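Putative oxidoreductase with NAD(P)-binding Rossmann-fold domain (Clostridium difficile, PDB 3UUW) is a putative oxidoreductase of the Gfo/Idh/MocA family that probably binds NAD(P) in its Rossmann-fold domain. Local coordinates at residues E81-L86 and V93-P98; I85-G90 and L118-G123; K133-N138 and E225-L230; Q236-K239 and V243-I246. One frame throughout, in Å; residues are numbered along the deposited sequence.

In the fold
From the N terminus, helix 79-88 starts both of the first two loops. Contact 1 closes the short one, back onto strand 92-95, and contact 2 the longer one, onto strand 120-122. The segments share Ile85 and Leu86, so the loops leave from one stretch of helix and the longer runs on past the end of the shorter. Strands 92-95 and 120-122 are neighbours in the parallel Rossmann sheet, so one helix is tied to both. Contact 3 then closes a long loop of 86 residues, bringing helix 130-138 onto strand 224-231, and contact 4 follows in series as a hairpin on the next strands of that mixed sheet. The centres of contacts 1 and 3 are about 30 Å apart.

Contact 1 of 4, residues E81-L86 and V93-P98; sequences EIIKIL and VYVDKP
Helix 81-86 runs nearly antiparallel to strand 93-95, their axes 165° apart and 10.2 Å from each other at closest, with Ile83 and Val93 opposite each other at a CA to CA distance of 7.4 Å. The interface is wholly apolar, and two helix residues one turn apart, Ile83 and Leu86, meet the two valines of the strand that point up at the helix. Ile83 holds CG1 anti to its carbonyl carbon (chi1 -61°) and is extended beyond, which carries CD1 down onto the fork of Val95. There the methyl sits 4.1 Å from Val95 CG1 and only slightly farther from Val95 CG2, so it rests over both branches. Val95 meets it with CG1 in the crowded position between its own backbone N and carbonyl carbon (chi1 65°). This is the return half of a beta-alpha-beta crossover, in which strand 69-72, helix 79-88 and strand 92-95 build one unit of the Rossmann fold; Leu72 of the first strand touches Ile83 and Val95 as well. At the other end Leu86 comes in from closer to its backbone: its CB lies 3.8 Å from Val93 CG2, and its CD1 reaches the same methyl at 4.0 Å. The second branch of Val93 turns to the other helix residue, CG1 standing 4.3 Å from Ile83 CG1. After Val95 come Asp96, Lys97 and Pro98, with a cis peptide before the proline, resembling the Glu-Lys-Pro signature of family relatives; Lys97 forms a salt bridge with Asp166 from helix 160-179.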
loop_
_atom_site.group_PDB
_atom_site.type_symbol
_atom_site.label_atom_id
_atom_site.label_comp_id
_atom_site.label_asym_id
_atom_site.label_seq_id
_atom_site.Cartn_x
_atom_site.Cartn_y
_atom_site.Cartn_z
ATOM N N GLU A 81 36.922 -25.492 -14.245
ATOM C CA GLU A 81 37.404 -26.305 -15.347
ATOM C C GLU A 81 36.798 -25.919 -16.689
ATOM O O GLU A 81 37.497 -25.929 -17.694
ATOM C CB GLU A 81 37.201 -27.803 -15.090
ATOM C CG GLU A 81 38.057 -28.343 -13.941
ATOM C CD GLU A 81 39.578 -28.170 -14.138
ATOM O OE1 GLU A 81 40.035 -27.915 -15.281
ATOM O OE2 GLU A 81 40.329 -28.316 -13.136
ATOM N N ILE A 82 35.511 -25.594 -16.722
ATOM C CA ILE A 82 34.895 -25.222 -17.985
ATOM C C ILE A 82 35.454 -23.897 -18.502
ATOM O O ILE A 82 35.789 -23.786 -19.670
ATOM C CB ILE A 82 33.350 -25.157 -17.913
ATOM C CG1 ILE A 82 32.757 -26.540 -17.620
ATOM C CG2 ILE A 82 32.792 -24.588 -19.219
ATOM C CD1 ILE A 82 31.233 -26.523 -17.396
ATOM N N ILE A 83 35.567 -22.892 -17.635
ATOM C CA ILE A 83 36.033 -21.581 -18.088
ATOM C C ILE A 83 37.483 -21.632 -18.587
ATOM O O ILE A 83 37.826 -20.932 -19.522
ATOM C CB ILE A 83 35.846 -20.502 -17.006
ATOM C CG1 ILE A 83 34.358 -20.360 -16.671
ATOM C CG2 ILE A 83 36.421 -19.143 -17.490
ATOM C CD1 ILE A 83 34.044 -19.428 -15.462
ATOM N N LYS A 84 38.317 -22.460 -17.964
ATOM C CA LYS A 84 39.689 -22.603 -18.402
ATOM C C LYS A 84 39.700 -23.111 -19.855
ATOM O O LYS A 84 40.401 -22.564 -20.693
ATOM C CB LYS A 84 40.453 -23.513 -17.435
ATOM C CG LYS A 84 41.936 -23.631 -17.661
ATOM C CD LYS A 84 42.656 -24.055 -16.354
ATOM C CE LYS A 84 41.893 -25.150 -15.569
ATOM N NZ LYS A 84 42.695 -25.780 -14.463
ATOM N N ILE A 85 38.886 -24.123 -20.154
ATOM C CA ILE A 85 38.757 -24.643 -21.530
ATOM C C ILE A 85 38.294 -23.556 -22.521
ATOM O O ILE A 85 38.878 -23.377 -23.597
ATOM C CB ILE A 85 37.765 -25.815 -21.573
ATOM C CG1 ILE A 85 38.354 -27.034 -20.848
ATOM C CG2 ILE A 85 37.379 -26.159 -23.018
ATOM C CD1 ILE A 85 37.345 -28.136 -20.588
ATOM N N LEU A 86 37.263 -22.810 -22.133
ATOM C CA LEU A 86 36.665 -21.803 -23.004
ATOM C C LEU A 86 37.611 -20.657 -23.331
ATOM O O LEU A 86 37.761 -20.279 -24.481
ATOM C CB LEU A 86 35.378 -21.254 -22.362
ATOM C CG LEU A 86 34.227 -22.259 -22.213
ATOM C CD1 LEU A 86 32.996 -21.621 -21.504
ATOM C CD2 LEU A 86 33.839 -22.806 -23.585
ATOM N N VAL A 93 33.446 -15.077 -22.057
ATOM C CA VAL A 93 32.578 -15.880 -21.205
ATOM C C VAL A 93 31.763 -15.047 -20.245
ATOM O O VAL A 93 32.303 -14.182 -19.554
ATOM C CB VAL A 93 33.396 -16.870 -20.390
ATOM C CG1 VAL A 93 32.483 -17.684 -19.428
ATOM C CG2 VAL A 93 34.153 -17.803 -21.328
ATOM N N TYR A 94 30.453 -15.246 -20.295
ATOM C CA TYR A 94 29.538 -14.750 -19.271
ATOM C C TYR A 94 29.147 -15.939 -18.400
ATOM O O TYR A 94 28.731 -16.985 -18.911
ATOM C CB TYR A 94 28.291 -14.145 -19.901
ATOM C CG TYR A 94 27.225 -13.696 -18.921
ATOM C CD1 TYR A 94 26.344 -14.622 -18.310
ATOM C CD2 TYR A 94 27.090 -12.345 -18.585
ATOM C CE1 TYR A 94 25.366 -14.197 -17.412
ATOM C CE2 TYR A 94 26.117 -11.916 -17.693
ATOM C CZ TYR A 94 25.262 -12.843 -17.107
ATOM O OH TYR A 94 24.294 -12.384 -16.228
ATOM N N VAL A 95 29.280 -15.801 -17.087
ATOM C CA VAL A 95 28.955 -16.910 -16.167
ATOM C C VAL A 95 28.130 -16.385 -14.988
ATOM O O VAL A 95 28.334 -15.265 -14.519
ATOM C CB VAL A 95 30.271 -17.629 -15.672
ATOM C CG1 VAL A 95 31.123 -16.679 -14.817
ATOM C CG2 VAL A 95 29.967 -18.848 -14.910
ATOM N N ASP A 96 27.186 -17.193 -14.512
ATOM C CA ASP A 96 26.472 -16.842 -13.287
ATOM C C ASP A 96 27.417 -16.822 -12.097
ATOM O O ASP A 96 28.483 -17.472 -12.106
ATOM C CB ASP A 96 25.323 -17.789 -13.030
ATOM C CG ASP A 96 24.138 -17.464 -13.902
ATOM O OD1 ASP A 96 23.626 -16.300 -13.831
ATOM O OD2 ASP A 96 23.726 -18.353 -14.658
ATOM N N LYS A 97 27.034 -16.056 -11.082
ATOM C CA LYS A 97 27.832 -15.945 -9.877
ATOM C C LYS A 97 27.795 -17.252 -9.097
ATOM O O LYS A 97 26.847 -18.036 -9.245
ATOM C CB LYS A 97 27.374 -14.752 -9.011
ATOM C CG LYS A 97 25.865 -14.580 -8.697
ATOM C CD LYS A 97 25.297 -15.635 -7.752
ATOM C CE LYS A 97 24.463 -16.644 -8.490
ATOM N NZ LYS A 97 24.050 -17.775 -7.632
ATOM N N PRO A 98 28.856 -17.548 -8.338
ATOM C CA PRO A 98 30.127 -16.825 -8.273
ATOM C C PRO A 98 31.023 -17.296 -9.429
ATOM O O PRO A 98 30.745 -18.328 -10.057
ATOM C CB PRO A 98 30.690 -17.279 -6.937
ATOM C CG PRO A 98 30.259 -18.677 -6.840
ATOM C CD PRO A 98 28.873 -18.722 -7.450
#

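Contact 2 of 4, residues I85-G90 and L118-G123; sequences ILLNLG and LNLMVG
A Schellman motif ends helix 79-88 at Gly90, and Leu118 packs its two methyls against that turn. Gly90 has left the helix with positive phi (83°), and its N donates to Leu87 O at 3.0 Å, folding the chain back on the last turn. Leu118, in the loop just before strand 120-122, faces the turn. Its CD1 lies 3.6 Å from Leu87 O, the same oxygen that receives the Gly90 N-H, while its CD2 approaches Gly90 O at 3.7 Å; the branched end therefore lies against the carbonyl oxygens of Leu87, in the last turn, and of Gly90, just past it, as well as against hydrocarbon. The hydrocarbon partner is Leu87, whose CD2 is 3.9 Å from Leu118 CD1. The two leucine side chains run alongside one another, pointing opposite ways, and touch through methyls. Leu87 leaves the helix without heading straight for the other segment, but with CG anti to its carbonyl carbon (chi1 -66°) its methyls come nearer than its CB. In the Rossmann domain the segment 118-123 includes strand 120-122, an edge strand of the five-stranded parallel sheet as counted within this chain, directly beside strand 92-95. The other methyl of Leu87, CD1, comes near Leu120 on strand 120-122, a loose 4.4 Å from its CD2. Helix 103-116 joins them from the same side of the sheet, with Leu112 touching Leu87 and Leu109 touching Leu120. Between Leu118 and Leu120, Asn119 faces away from the helix, and its ND2 donates to Ile284 O.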
loop_
_atom_site.group_PDB
_atom_site.type_symbol
_atom_site.label_atom_id
_atom_site.label_comp_id
_atom_site.label_asym_id
_atom_site.label_seq_id
_atom_site.Cartn_x
_atom_site.Cartn_y
_atom_site.Cartn_z
ATOM N N ILE A 85 38.886 -24.123 -20.154
ATOM C CA ILE A 85 38.757 -24.643 -21.530
ATOM C C ILE A 85 38.294 -23.556 -22.521
ATOM O O ILE A 85 38.878 -23.377 -23.597
ATOM C CB ILE A 85 37.765 -25.815 -21.573
ATOM C CG1 ILE A 85 38.354 -27.034 -20.848
ATOM C CG2 ILE A 85 37.379 -26.159 -23.018
ATOM C CD1 ILE A 85 37.345 -28.136 -20.588
ATOM N N LEU A 86 37.263 -22.810 -22.133
ATOM C CA LEU A 86 36.665 -21.803 -23.004
ATOM C C LEU A 86 37.611 -20.657 -23.331
ATOM O O LEU A 86 37.761 -20.279 -24.481
ATOM C CB LEU A 86 35.378 -21.254 -22.362
ATOM C CG LEU A 86 34.227 -22.259 -22.213
ATOM C CD1 LEU A 86 32.996 -21.621 -21.504
ATOM C CD2 LEU A 86 33.839 -22.806 -23.585
ATOM N N LEU A 87 38.261 -20.128 -22.303
ATOM C CA LEU A 87 39.205 -19.042 -22.494
ATOM C C LEU A 87 40.365 -19.512 -23.374
ATOM O O LEU A 87 40.829 -18.785 -24.243
ATOM C CB LEU A 87 39.694 -18.504 -21.140
ATOM C CG LEU A 87 38.648 -17.823 -20.263
ATOM C CD1 LEU A 87 39.232 -17.492 -18.885
ATOM C CD2 LEU A 87 38.079 -16.580 -20.942
ATOM N N ASN A 88 40.806 -20.747 -23.198
ATOM C CA ASN A 88 41.904 -21.248 -24.007
ATOM C C ASN A 88 41.507 -21.496 -25.465
ATOM O O ASN A 88 42.375 -21.503 -26.345
ATOM C CB ASN A 88 42.555 -22.466 -23.355
ATOM C CG ASN A 88 43.532 -22.068 -22.275
ATOM O OD1 ASN A 88 44.321 -21.146 -22.464
ATOM N ND2 ASN A 88 43.502 -22.760 -21.152
ATOM N N LEU A 89 40.202 -21.650 -25.710
ATOM C CA LEU A 89 39.654 -21.769 -27.052
ATOM C C LEU A 89 39.267 -20.406 -27.658
ATOM O O LEU A 89 38.742 -20.353 -28.772
ATOM C CB LEU A 89 38.459 -22.734 -27.077
ATOM C CG LEU A 89 38.800 -24.222 -27.038
ATOM C CD1 LEU A 89 37.530 -25.031 -26.802
ATOM C CD2 LEU A 89 39.524 -24.661 -28.335
ATOM N N GLY A 90 39.534 -19.314 -26.938
ATOM C CA GLY A 90 39.391 -17.962 -27.487
ATOM C C GLY A 90 38.000 -17.367 -27.461
ATOM O O GLY A 90 37.696 -16.481 -28.256
ATOM N N LEU A 118 40.195 -11.346 -23.564
ATOM C CA LEU A 118 38.806 -11.780 -23.547
ATOM C C LEU A 118 38.085 -11.248 -22.313
ATOM O O LEU A 118 38.701 -11.027 -21.266
ATOM C CB LEU A 118 38.745 -13.304 -23.526
ATOM C CG LEU A 118 39.337 -14.000 -24.740
ATOM C CD1 LEU A 118 39.434 -15.509 -24.468
ATOM C CD2 LEU A 118 38.519 -13.717 -26.006
ATOM N N ASN A 119 36.783 -11.025 -22.447
ATOM C CA ASN A 119 35.963 -10.583 -21.341
ATOM C C ASN A 119 35.430 -11.792 -20.595
ATOM O O ASN A 119 34.909 -12.746 -21.210
ATOM C CB ASN A 119 34.777 -9.746 -21.830
ATOM C CG ASN A 119 35.201 -8.408 -22.391
ATOM O OD1 ASN A 119 36.204 -7.831 -21.948
ATOM N ND2 ASN A 119 34.435 -7.897 -23.367
ATOM N N LEU A 120 35.639 -11.773 -19.290
ATOM C CA LEU A 120 35.106 -12.789 -18.374
ATOM C C LEU A 120 34.231 -11.990 -17.435
ATOM O O LEU A 120 34.750 -11.206 -16.638
ATOM C CB LEU A 120 36.251 -13.485 -17.619
ATOM C CG LEU A 120 35.860 -14.491 -16.532
ATOM C CD1 LEU A 120 34.987 -15.591 -17.081
ATOM C CD2 LEU A 120 37.147 -15.062 -15.865
ATOM N N MET A 121 32.912 -12.129 -17.588
ATOM C CA MET A 121 31.942 -11.350 -16.817
ATOM C C MET A 121 31.095 -12.252 -15.930
ATOM O O MET A 121 30.616 -13.302 -16.383
ATOM C CB MET A 121 31.010 -10.614 -17.766
ATOM C CG MET A 121 30.111 -9.593 -17.118
ATOM S SD MET A 121 29.052 -8.843 -18.379
ATOM C CE MET A 121 28.263 -7.560 -17.382
ATOM N N VAL A 122 30.873 -11.818 -14.686
ATOM C CA VAL A 122 30.023 -12.530 -13.737
ATOM C C VAL A 122 28.663 -11.846 -13.689
ATOM O O VAL A 122 28.555 -10.606 -13.671
ATOM C CB VAL A 122 30.665 -12.607 -12.338
ATOM C CG1 VAL A 122 29.708 -13.214 -11.335
ATOM C CG2 VAL A 122 32.004 -13.418 -12.429
ATOM N N GLY A 123 27.618 -12.678 -13.658
ATOM C CA GLY A 123 26.242 -12.226 -13.779
ATOM C C GLY A 123 25.601 -11.622 -12.556
ATOM O O GLY A 123 24.612 -12.178 -11.988
#

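Contact 3 of 4, residues K133-N138 and E225-L230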
loop_
_atom_site.group_PDB
_atom_site.type_symbol
_atom_site.label_atom_id
_atom_site.label_comp_id
_atom_site.label_asym_id
_atom_site.label_seq_id
_atom_site.Cartn_x
_atom_site.Cartn_y
_atom_site.Cartn_z
ATOM N N LYS A 133 19.325 0.974 -10.414
ATOM C CA LYS A 133 20.125 2.008 -11.045
ATOM C C LYS A 133 19.502 3.390 -10.814
ATOM O O LYS A 133 20.228 4.385 -10.602
ATOM C CB LYS A 133 20.335 1.738 -12.535
ATOM C CG LYS A 133 21.287 0.582 -12.786
ATOM C CD LYS A 133 21.552 0.269 -14.276
ATOM C CE LYS A 133 21.948 1.485 -15.108
ATOM N NZ LYS A 133 23.250 2.058 -14.669
ATOM N N GLU A 134 18.187 3.476 -10.922
ATOM C CA GLU A 134 17.507 4.757 -10.730
ATOM C C GLU A 134 17.742 5.310 -9.333
ATOM O O GLU A 134 18.132 6.469 -9.193
ATOM C CB GLU A 134 16.027 4.647 -11.027
ATOM C CG GLU A 134 15.314 5.983 -10.972
ATOM C CD GLU A 134 13.942 5.964 -11.614
ATOM O OE1 GLU A 134 13.492 4.891 -12.065
ATOM O OE2 GLU A 134 13.311 7.043 -11.657
ATOM N N ILE A 135 17.564 4.500 -8.297
ATOM C CA ILE A 135 17.716 5.028 -6.944
ATOM C C ILE A 135 19.169 5.347 -6.663
ATOM O O ILE A 135 19.453 6.324 -5.997
ATOM C CB ILE A 135 17.061 4.137 -5.826
ATOM C CG1 ILE A 135 17.706 2.753 -5.723
ATOM C CG2 ILE A 135 15.552 4.012 -6.080
ATOM C CD1 ILE A 135 17.259 1.951 -4.446
ATOM N N LYS A 136 20.094 4.567 -7.236
ATOM C CA LYS A 136 21.511 4.843 -7.053
ATOM C C LYS A 136 21.854 6.182 -7.690
ATOM O O LYS A 136 22.561 7.003 -7.100
ATOM C CB LYS A 136 22.361 3.761 -7.700
ATOM C CG LYS A 136 23.871 3.933 -7.533
ATOM C CD LYS A 136 24.608 2.816 -8.285
ATOM C CE LYS A 136 26.116 2.898 -8.145
ATOM N NZ LYS A 136 26.657 4.021 -8.966
ATOM N N ASN A 137 21.348 6.395 -8.891
ATOM C CA ASN A 137 21.646 7.629 -9.644
ATOM C C ASN A 137 21.045 8.879 -8.979
ATOM O O ASN A 137 21.620 9.972 -9.067
ATOM C CB ASN A 137 21.117 7.522 -11.074
ATOM C CG ASN A 137 21.923 6.581 -11.950
ATOM O OD1 ASN A 137 23.077 6.258 -11.659
ATOM N ND2 ASN A 137 21.323 6.174 -13.077
ATOM N N ASN A 138 19.921 8.713 -8.280
ATOM C CA ASN A 138 19.196 9.851 -7.696
ATOM C C ASN A 138 19.485 10.123 -6.217
ATOM O O ASN A 138 18.968 11.097 -5.650
ATOM C CB ASN A 138 17.690 9.676 -7.921
ATOM C CG ASN A 138 17.305 9.790 -9.361
ATOM O OD1 ASN A 138 17.988 10.456 -10.146
ATOM N ND2 ASN A 138 16.195 9.173 -9.733
ATOM N N GLU A 225 12.684 -8.962 -1.349
ATOM C CA GLU A 225 13.984 -8.331 -1.481
ATOM C C GLU A 225 13.692 -6.858 -1.378
ATOM O O GLU A 225 12.683 -6.389 -1.882
ATOM C CB GLU A 225 14.681 -8.676 -2.796
ATOM C CG GLU A 225 16.045 -8.006 -2.957
ATOM C CD GLU A 225 16.877 -8.591 -4.075
ATOM O OE1 GLU A 225 16.672 -9.777 -4.417
ATOM O OE2 GLU A 225 17.739 -7.852 -4.606
ATOM N N GLN A 226 14.559 -6.120 -0.686
ATOM C CA GLN A 226 14.395 -4.689 -0.610
ATOM C C GLN A 226 15.723 -3.985 -0.453
ATOM O O GLN A 226 16.570 -4.444 0.299
ATOM C CB GLN A 226 13.513 -4.314 0.591
ATOM C CG GLN A 226 13.259 -2.826 0.688
ATOM C CD GLN A 226 12.347 -2.490 1.838
ATOM O OE1 GLN A 226 11.143 -2.653 1.750
ATOM N NE2 GLN A 226 12.928 -2.015 2.921
ATOM N N VAL A 227 15.904 -2.908 -1.218
ATOM C CA VAL A 227 16.990 -1.951 -1.000
ATOM C C VAL A 227 16.331 -0.626 -0.565
ATOM O O VAL A 227 15.364 -0.176 -1.181
ATOM C CB VAL A 227 17.787 -1.723 -2.264
ATOM C CG1 VAL A 227 18.711 -0.487 -2.118
ATOM C CG2 VAL A 227 18.513 -2.983 -2.629
ATOM N N GLU A 228 16.830 -0.045 0.515
ATOM C CA GLU A 228 16.321 1.216 1.050
ATOM C C GLU A 228 17.506 2.122 1.244
ATOM O O GLU A 228 18.483 1.744 1.938
ATOM C CB GLU A 228 15.647 0.995 2.391
ATOM C CG GLU A 228 15.157 2.247 3.085
ATOM C CD GLU A 228 14.396 1.878 4.321
ATOM O OE1 GLU A 228 15.047 1.389 5.271
ATOM O OE2 GLU A 228 13.150 2.030 4.327
ATOM N N ILE A 229 17.436 3.301 0.642
ATOM C CA ILE A 229 18.476 4.295 0.783
ATOM C C ILE A 229 17.928 5.512 1.518
ATOM O O ILE A 229 16.951 6.122 1.062
ATOM C CB ILE A 229 19.015 4.729 -0.590
ATOM C CG1 ILE A 229 19.598 3.534 -1.358
ATOM C CG2 ILE A 229 20.066 5.896 -0.452
ATOM C CD1 ILE A 229 20.080 3.916 -2.770
ATOM N N LEU A 230 18.539 5.840 2.654
ATOM C CA LEU A 230 18.195 7.043 3.431
ATOM C C LEU A 230 19.190 8.151 3.063
ATOM O O LEU A 230 20.401 8.008 3.270
ATOM C CB LEU A 230 18.248 6.779 4.941
ATOM C CG LEU A 230 17.177 5.901 5.606
ATOM C CD1 LEU A 230 17.350 4.439 5.252
ATOM C CD2 LEU A 230 17.243 6.075 7.122
#
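Ile135 is the one helix residue that meets strand 224-231, its side chain coming down onto Val227 and Ile229. The setting is the alpha+beta C-terminal domain, where helix 130-138 lies on one face of a mixed sheet; Ile135 and Ile229 mark the nearest backbone approach, 7.8 Å between their CA atoms. The strand side chains alternate, so Val227 and Ile229 point at the helix while Glu228 points away.

The apolar contacts run through CG1 and CD1 of Ile135. Its CG1 is wedged between its own backbone N and carbonyl carbon (chi1 63°), a setting seldom used in helices, and the extended chain beyond it places CD1 between the two strand residues. Ile229 answers with a side chain that slants across it, its CD1 4.0 Å from Ile135 CG1. Leu178 of helix 160-179 touches Val227, and Val238 and Leu244 of the next strands touch Ile135, adding to the same buried core.

Polar interactions surround this core. Lys136, on a different side of the helix, makes a cation-pi contact with Trp177. Ile135 O receives a weak hydrogen bond from Gln236 NE2. On the far face of the sheet Glu228 OE1 is bonded to Asn146 ND2, and its OE2 forms a salt bridge with Arg237 NE. At the centre of the contact, the single methyl Ile135 CD1 touches Val227 CG1 at 3.7 Å and Ile229 CD1 at 3.8 Å.

Contact 4 of 4, residues Q236-K239 and V243-I246; sequences QRVK and VLEI
The guanidinium of Arg237 and the carboxylate of Glu245 stand almost perpendicular, their planes 88° apart. Glu245 OE1 lies at the edge of the guanidinium, 23° out of its plane, and takes Arg237 NH1 at 3.0 Å nearly along its C-O axis, through a bent N-H (140°). Lys239 approaches differently: its NZ bonds Glu245 OE2 at 3.1 Å from above the carboxylate plane. Each carboxylate oxygen thus has its own cation, which probably helps keep the group ionised. Full extension of Lys239 beyond CG brings its amine to that oxygen. The guanidinium has further anions, Glu228 at NE and Glu247 at NH2.

All three charged residues share a sheet face with Val243; Gln236, Val238, Leu244 and Ile246 project from the other, where Val238 CG2 meets Leu244 CG at 4.1 Å. The backbone that carries them is a beta hairpin, strands 234-239 and 243-248. Arg237 and Glu245 form a hydrogen-bonded pair, N to O in both directions at 2.8 Å. The pair Lys239 and Val243 is less even: Lys239 N reaches Val243 O at 2.9 Å, but Val243 N to Lys239 O is 3.2 Å.

The hairpin lies between strands 224-231 and 251-256. Helix 130-138 packs Ile135 against Val238 and Leu244 on one face, while on the charged face Arg237 touches Leu224 of the second subunit and Leu252 of strand 251-256 lies against Arg237 and Glu245.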
loop_
_atom_site.group_PDB
_atom_site.type_symbol
_atom_site.label_atom_id
_atom_site.label_comp_id
_atom_site.label_asym_id
_atom_site.label_seq_id
_atom_site.Cartn_x
_atom_site.Cartn_y
_atom_site.Cartn_z
ATOM N N GLN A 236 14.424 6.324 -0.393
ATOM C CA GLN A 236 14.095 5.604 -1.621
ATOM C C GLN A 236 14.087 4.109 -1.303
ATOM O O GLN A 236 14.968 3.616 -0.605
ATOM C CB GLN A 236 15.114 5.834 -2.724
ATOM C CG GLN A 236 15.322 7.280 -3.192
ATOM C CD GLN A 236 16.713 7.502 -3.823
ATOM O OE1 GLN A 236 17.714 7.566 -3.126
ATOM N NE2 GLN A 236 16.747 7.649 -5.120
ATOM N N ARG A 237 13.124 3.378 -1.839
ATOM C CA ARG A 237 13.116 1.936 -1.668
ATOM C C ARG A 237 12.746 1.267 -2.970
ATOM O O ARG A 237 11.892 1.769 -3.724
ATOM C CB ARG A 237 12.098 1.446 -0.639
ATOM C CG ARG A 237 11.923 2.258 0.591
ATOM C CD ARG A 237 11.050 1.469 1.589
ATOM N NE ARG A 237 10.954 2.268 2.778
ATOM C CZ ARG A 237 10.114 3.280 2.922
ATOM N NH1 ARG A 237 9.230 3.575 1.965
ATOM N NH2 ARG A 237 10.138 3.971 4.033
ATOM N N VAL A 238 13.352 0.118 -3.218
ATOM C CA VAL A 238 12.931 -0.712 -4.339
ATOM C C VAL A 238 12.599 -2.072 -3.740
ATOM O O VAL A 238 13.430 -2.662 -3.056
ATOM C CB VAL A 238 13.977 -0.838 -5.454
ATOM C CG1 VAL A 238 13.497 -1.819 -6.521
ATOM C CG2 VAL A 238 14.215 0.497 -6.088
ATOM N N LYS A 239 11.376 -2.540 -3.972
ATOM C CA LYS A 239 10.900 -3.789 -3.436
ATOM C C LYS A 239 10.753 -4.815 -4.542
ATOM O O LYS A 239 10.148 -4.539 -5.585
ATOM C CB LYS A 239 9.535 -3.595 -2.758
ATOM C CG LYS A 239 9.575 -2.677 -1.563
ATOM C CD LYS A 239 8.164 -2.536 -0.960
ATOM C CE LYS A 239 8.164 -1.692 0.305
ATOM N NZ LYS A 239 6.779 -1.572 0.830
ATOM N N VAL A 243 9.144 -2.452 -7.782
ATOM C CA VAL A 243 8.330 -1.351 -7.292
ATOM C C VAL A 243 9.264 -0.335 -6.643
ATOM O O VAL A 243 10.123 -0.719 -5.868
ATOM C CB VAL A 243 7.285 -1.816 -6.288
ATOM C CG1 VAL A 243 6.556 -0.594 -5.683
ATOM C CG2 VAL A 243 6.284 -2.754 -6.984
ATOM N N LEU A 244 9.135 0.928 -7.034
ATOM C CA LEU A 244 9.995 1.985 -6.518
ATOM C C LEU A 244 9.171 2.968 -5.671
ATOM O O LEU A 244 8.141 3.485 -6.128
ATOM C CB LEU A 244 10.705 2.689 -7.665
ATOM C CG LEU A 244 11.856 3.656 -7.344
ATOM C CD1 LEU A 244 12.810 3.776 -8.521
ATOM C CD2 LEU A 244 11.314 4.990 -6.951
ATOM N N GLU A 245 9.606 3.178 -4.429
ATOM C CA GLU A 245 8.941 4.104 -3.514
ATOM C C GLU A 245 9.876 5.237 -3.160
ATOM O O GLU A 245 11.065 5.006 -2.924
ATOM C CB GLU A 245 8.542 3.412 -2.216
ATOM C CG GLU A 245 7.594 2.255 -2.380
ATOM C CD GLU A 245 7.195 1.613 -1.065
ATOM O OE1 GLU A 245 7.816 1.908 -0.021
ATOM O OE2 GLU A 245 6.251 0.803 -1.081
ATOM N N ILE A 246 9.340 6.450 -3.093
ATOM C CA ILE A 246 10.104 7.602 -2.682
ATOM C C ILE A 246 9.317 8.364 -1.632
ATOM O O ILE A 246 8.157 8.711 -1.856
ATOM C CB ILE A 246 10.410 8.553 -3.838
ATOM C CG1 ILE A 246 11.142 7.835 -4.957
ATOM C CG2 ILE A 246 11.256 9.752 -3.356
ATOM C CD1 ILE A 246 11.341 8.667 -6.213
#